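Local coordinates for protein levansucrase (PDB 3OM4) that is a bacterial levansucrase, an enzyme with a five-bladed beta-propeller fold that holds a calcium ion, at residues T19-V24 with N269-S274. The protein carries 1 engineered substitution. Residues are numbered along the deposited sequence; the frame is centred on the assembly and turned at random.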
ATOM      1  N   THR A  19     -17.751   1.126  -5.478  1.00  7.83           N
ATOM      2  CA  THR A  19     -19.053   0.484  -5.657  1.00  8.12           C
ATOM      3  C   THR A  19     -19.013  -0.745  -6.553  1.00  8.43           C
ATOM      4  O   THR A  19     -18.164  -0.862  -7.443  1.00  7.96           O
ATOM      5  CB  THR A  19     -20.121   1.475  -6.195  1.00  8.33           C
ATOM      6  OG1 THR A  19     -19.763   1.908  -7.514  1.00  8.88           O
ATOM      7  CG2 THR A  19     -20.247   2.685  -5.279  1.00  8.55           C
ATOM      8  N   ARG A  20     -19.949  -1.658  -6.307  1.00  8.76           N
ATOM      9  CA  ARG A  20     -20.088  -2.862  -7.117  1.00  9.51           C
ATOM     10  C   ARG A  20     -20.342  -2.523  -8.586  1.00  9.95           C
ATOM     11  O   ARG A  20     -19.818  -3.191  -9.473  1.00 10.31           O
ATOM     12  CB  ARG A  20     -21.192  -3.761  -6.564  1.00  9.38           C
ATOM     13  CG  ARG A  20     -20.927  -4.240  -5.140  1.00  8.94           C
ATOM     14  CD  ARG A  20     -21.807  -5.418  -4.764  1.00  8.92           C
ATOM     15  NE  ARG A  20     -21.495  -6.607  -5.554  1.00  8.94           N
ATOM     16  CZ  ARG A  20     -20.563  -7.504  -5.242  1.00  9.77           C
ATOM     17  NH1 ARG A  20     -19.829  -7.363  -4.147  1.00  9.00           N
ATOM     18  NH2 ARG A  20     -20.367  -8.550  -6.034  1.00 10.90           N
ATOM     19  N   ASP A  21     -21.117  -1.469  -8.832  1.00 10.69           N
ATOM     20  CA  ASP A  21     -21.427  -1.037 -10.196  1.00 11.32           C
ATOM     21  C   ASP A  21     -20.181  -0.613 -10.966  1.00 11.40           C
ATOM     22  O   ASP A  21     -20.032  -0.945 -12.142  1.00 11.76           O
ATOM     23  CB  ASP A  21     -22.457   0.092 -10.193  1.00 11.78           C
ATOM     24  CG  ASP A  21     -23.089   0.304 -11.554  1.00 12.95           C
ATOM     25  OD1 ASP A  21     -23.532  -0.689 -12.173  1.00 14.49           O
ATOM     26  OD2 ASP A  21     -23.142   1.466 -12.004  1.00 15.18           O
ATOM     27  N   ASN A  22     -19.285   0.111 -10.304  1.00 11.45           N
ATOM     28  CA  ASN A  22     -18.034   0.510 -10.938  1.00 11.42           C
ATOM     29  C   ASN A  22     -17.089  -0.663 -11.168  1.00 10.94           C
ATOM     30  O   ASN A  22     -16.447  -0.749 -12.216  1.00 10.66           O
ATOM     31  CB  ASN A  22     -17.360   1.634 -10.155  1.00 11.93           C
ATOM     32  CG  ASN A  22     -18.024   2.982 -10.393  1.00 12.80           C
ATOM     33  OD1 ASN A  22     -18.533   3.249 -11.485  1.00 15.10           O
ATOM     34  ND2 ASN A  22     -18.018   3.834  -9.382  1.00 13.71           N
ATOM     35  N   MET A  23     -17.035  -1.577 -10.204  1.00 10.47           N
ATOM     36  CA  MET A  23     -16.182  -2.761 -10.304  1.00 10.33           C
ATOM     37  C   MET A  23     -16.603  -3.733 -11.412  1.00 10.36           C
ATOM     38  O   MET A  23     -15.743  -4.270 -12.119  1.00 10.13           O
ATOM     39  CB  MET A  23     -16.105  -3.482  -8.956  1.00 10.30           C
ATOM     40  CG  MET A  23     -15.418  -2.684  -7.847  1.00 10.37           C
ATOM     41  SD  MET A  23     -13.697  -2.286  -8.210  1.00 12.07           S
ATOM     42  CE  MET A  23     -13.824  -0.611  -8.809  1.00 12.35           C
ATOM     43  N   VAL A  24     -17.913  -3.943 -11.573  1.00 10.29           N
ATOM     44  CA  VAL A  24     -18.418  -4.866 -12.601  0.70 10.46           C
ATOM     45  C   VAL A  24     -18.112  -4.377 -14.017  1.00 10.51           C
ATOM     46  O   VAL A  24     -18.046  -5.177 -14.953  1.00 10.69           O
ATOM     47  CB  VAL A  24     -19.942  -5.201 -12.457  0.70 10.49           C
ATOM     48  CG1 VAL A  24     -20.237  -5.857 -11.107  0.70 10.86           C
ATOM     49  CG2 VAL A  24     -20.821  -3.969 -12.688  0.70 10.47           C
ATOM     50  N   ASN A 269     -31.817   0.493  -9.213  1.00 14.50           N
ATOM     51  CA  ASN A 269     -32.473  -0.506  -8.367  1.00 14.43           C
ATOM     52  C   ASN A 269     -32.436  -1.931  -8.947  1.00 14.06           C
ATOM     53  O   ASN A 269     -32.148  -2.873  -8.207  1.00 14.13           O
ATOM     54  CB  ASN A 269     -33.907  -0.085  -8.001  1.00 14.67           C
ATOM     55  CG  ASN A 269     -34.575  -1.054  -7.038  1.00 15.50           C
ATOM     56  OD1 ASN A 269     -34.059  -1.328  -5.952  1.00 15.98           O
ATOM     57  ND2 ASN A 269     -35.730  -1.575  -7.432  1.00 16.30           N
ATOM     58  N   PRO A 270     -32.709  -2.093 -10.265  1.00 13.72           N
ATOM     59  CA  PRO A 270     -32.570  -3.423 -10.868  1.00 13.24           C
ATOM     60  C   PRO A 270     -31.175  -4.025 -10.697  1.00 12.59           C
ATOM     61  O   PRO A 270     -31.061  -5.228 -10.463  1.00 12.35           O
ATOM     62  CB  PRO A 270     -32.862  -3.172 -12.350  1.00 13.47           C
ATOM     63  CG  PRO A 270     -33.764  -2.004 -12.351  1.00 13.68           C
ATOM     64  CD  PRO A 270     -33.303  -1.133 -11.218  1.00 13.88           C
ATOM     65  N   PHE A 271     -30.131  -3.201 -10.811  1.00 12.00           N
ATOM     66  CA  PHE A 271     -28.765  -3.676 -10.590  1.00 11.17           C
ATOM     67  C   PHE A 271     -28.596  -4.114  -9.140  1.00 10.84           C
ATOM     68  O   PHE A 271     -28.117  -5.214  -8.876  1.00 10.69           O
ATOM     69  CB  PHE A 271     -27.715  -2.620 -10.964  1.00 11.34           C
ATOM     70  CG  PHE A 271     -26.308  -3.017 -10.600  1.00 11.10           C
ATOM     71  CD1 PHE A 271     -25.603  -3.924 -11.387  1.00 11.16           C
ATOM     72  CD2 PHE A 271     -25.692  -2.498  -9.462  1.00 11.32           C
ATOM     73  CE1 PHE A 271     -24.302  -4.309 -11.049  1.00 11.64           C
ATOM     74  CE2 PHE A 271     -24.396  -2.876  -9.115  1.00 11.33           C
ATOM     75  CZ  PHE A 271     -23.700  -3.785  -9.911  1.00 11.63           C
ATOM     76  N   PHE A 272     -29.009  -3.252  -8.213  1.00 10.32           N
ATOM     77  CA  PHE A 272     -28.955  -3.558  -6.790  1.00 10.02           C
ATOM     78  C   PHE A 272     -29.681  -4.870  -6.467  1.00  9.96           C
ATOM     79  O   PHE A 272     -29.106  -5.758  -5.836  1.00  9.37           O
ATOM     80  CB  PHE A 272     -29.505  -2.382  -5.968  1.00 10.23           C
ATOM     81  CG  PHE A 272     -29.791  -2.716  -4.532  1.00  9.76           C
ATOM     82  CD1 PHE A 272     -28.761  -3.049  -3.655  1.00  9.66           C
ATOM     83  CD2 PHE A 272     -31.097  -2.684  -4.050  1.00  9.61           C
ATOM     84  CE1 PHE A 272     -29.026  -3.356  -2.322  1.00  8.78           C
ATOM     85  CE2 PHE A 272     -31.373  -2.992  -2.723  1.00 10.28           C
ATOM     86  CZ  PHE A 272     -30.333  -3.328  -1.854  1.00  9.79           C
ATOM     87  N   GLN A 273     -30.920  -5.004  -6.931  1.00 10.02           N
ATOM     88  CA  GLN A 273     -31.717  -6.204  -6.655  1.00 10.42           C
ATOM     89  C   GLN A 273     -31.115  -7.497  -7.214  1.00 10.52           C
ATOM     90  O   GLN A 273     -31.076  -8.513  -6.516  1.00 10.74           O
ATOM     91  CB  GLN A 273     -33.169  -6.028  -7.122  1.00 10.39           C
ATOM     92  CG  GLN A 273     -33.930  -4.876  -6.446  1.00 10.92           C
ATOM     93  CD  GLN A 273     -34.116  -5.050  -4.939  1.00 11.47           C
ATOM     94  OE1 GLN A 273     -33.935  -6.138  -4.389  1.00 11.65           O
ATOM     95  NE2 GLN A 273     -34.486  -3.966  -4.269  1.00 12.20           N
ATOM     96  N   SER A 274     -30.642  -7.459  -8.459  1.00 10.68           N
ATOM     97  CA  SER A 274     -30.055  -8.645  -9.097  1.00 10.91           C
ATOM     98  C   SER A 274     -28.705  -9.042  -8.492  1.00 10.96           C
ATOM     99  O   SER A 274     -28.430 -10.228  -8.300  1.00 10.92           O
ATOM    100  CB  SER A 274     -29.915  -8.439 -10.606  1.00 10.86           C
ATOM    101  OG  SER A 274     -29.060  -7.347 -10.895  1.00 11.60           O
TER
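Phe271 supplies the contact between two short helical segments, its ring pressed against the backbone of Arg20 and Asp21, the CB atoms of both, and the CG2 methyl of Val24. Segments 20-24 and 269-274 run nearly at right angles, and their axes come no closer than 11.6 Å, so a long side chain is needed to reach across. With CG anti to the backbone N (chi1 173°), the ring is carried out toward the shorter helix, where its far end is the most closely packed part: CZ lies 3.6 Å from Asp21 CA, and CE2 is 3.7 Å from Asp21 CB. Asp21 also reaches over one face of the ring, placing OD1 above its centre at 3.6 Å from the plane, the carboxylate and ring planes being 62° apart. An oxygen over a pi face is not obviously favourable electrostatically; the salt bridge from OD2 to Lys25 probably offsets part of the carboxylate's charge.

The packing is looser where Val24 points back at Phe271, its CG2 meeting CE1 obliquely at 3.9 Å. Asp21 and Phe271 both remain partly exposed to solvent, whereas Arg20 is buried, and no hydrogen bond links the two segments. Slightly further along, however, Arg20 NE forms a salt bridge with Glu275, adding a polar tie between the same helices beside the aromatic one. The whole is a small helix-helix packing in which one aromatic side chain joins an N-terminal helix, with Thr19 at its N-cap position through a weak capping bond, to helix 269-281 at the periphery of the five-bladed beta-propeller.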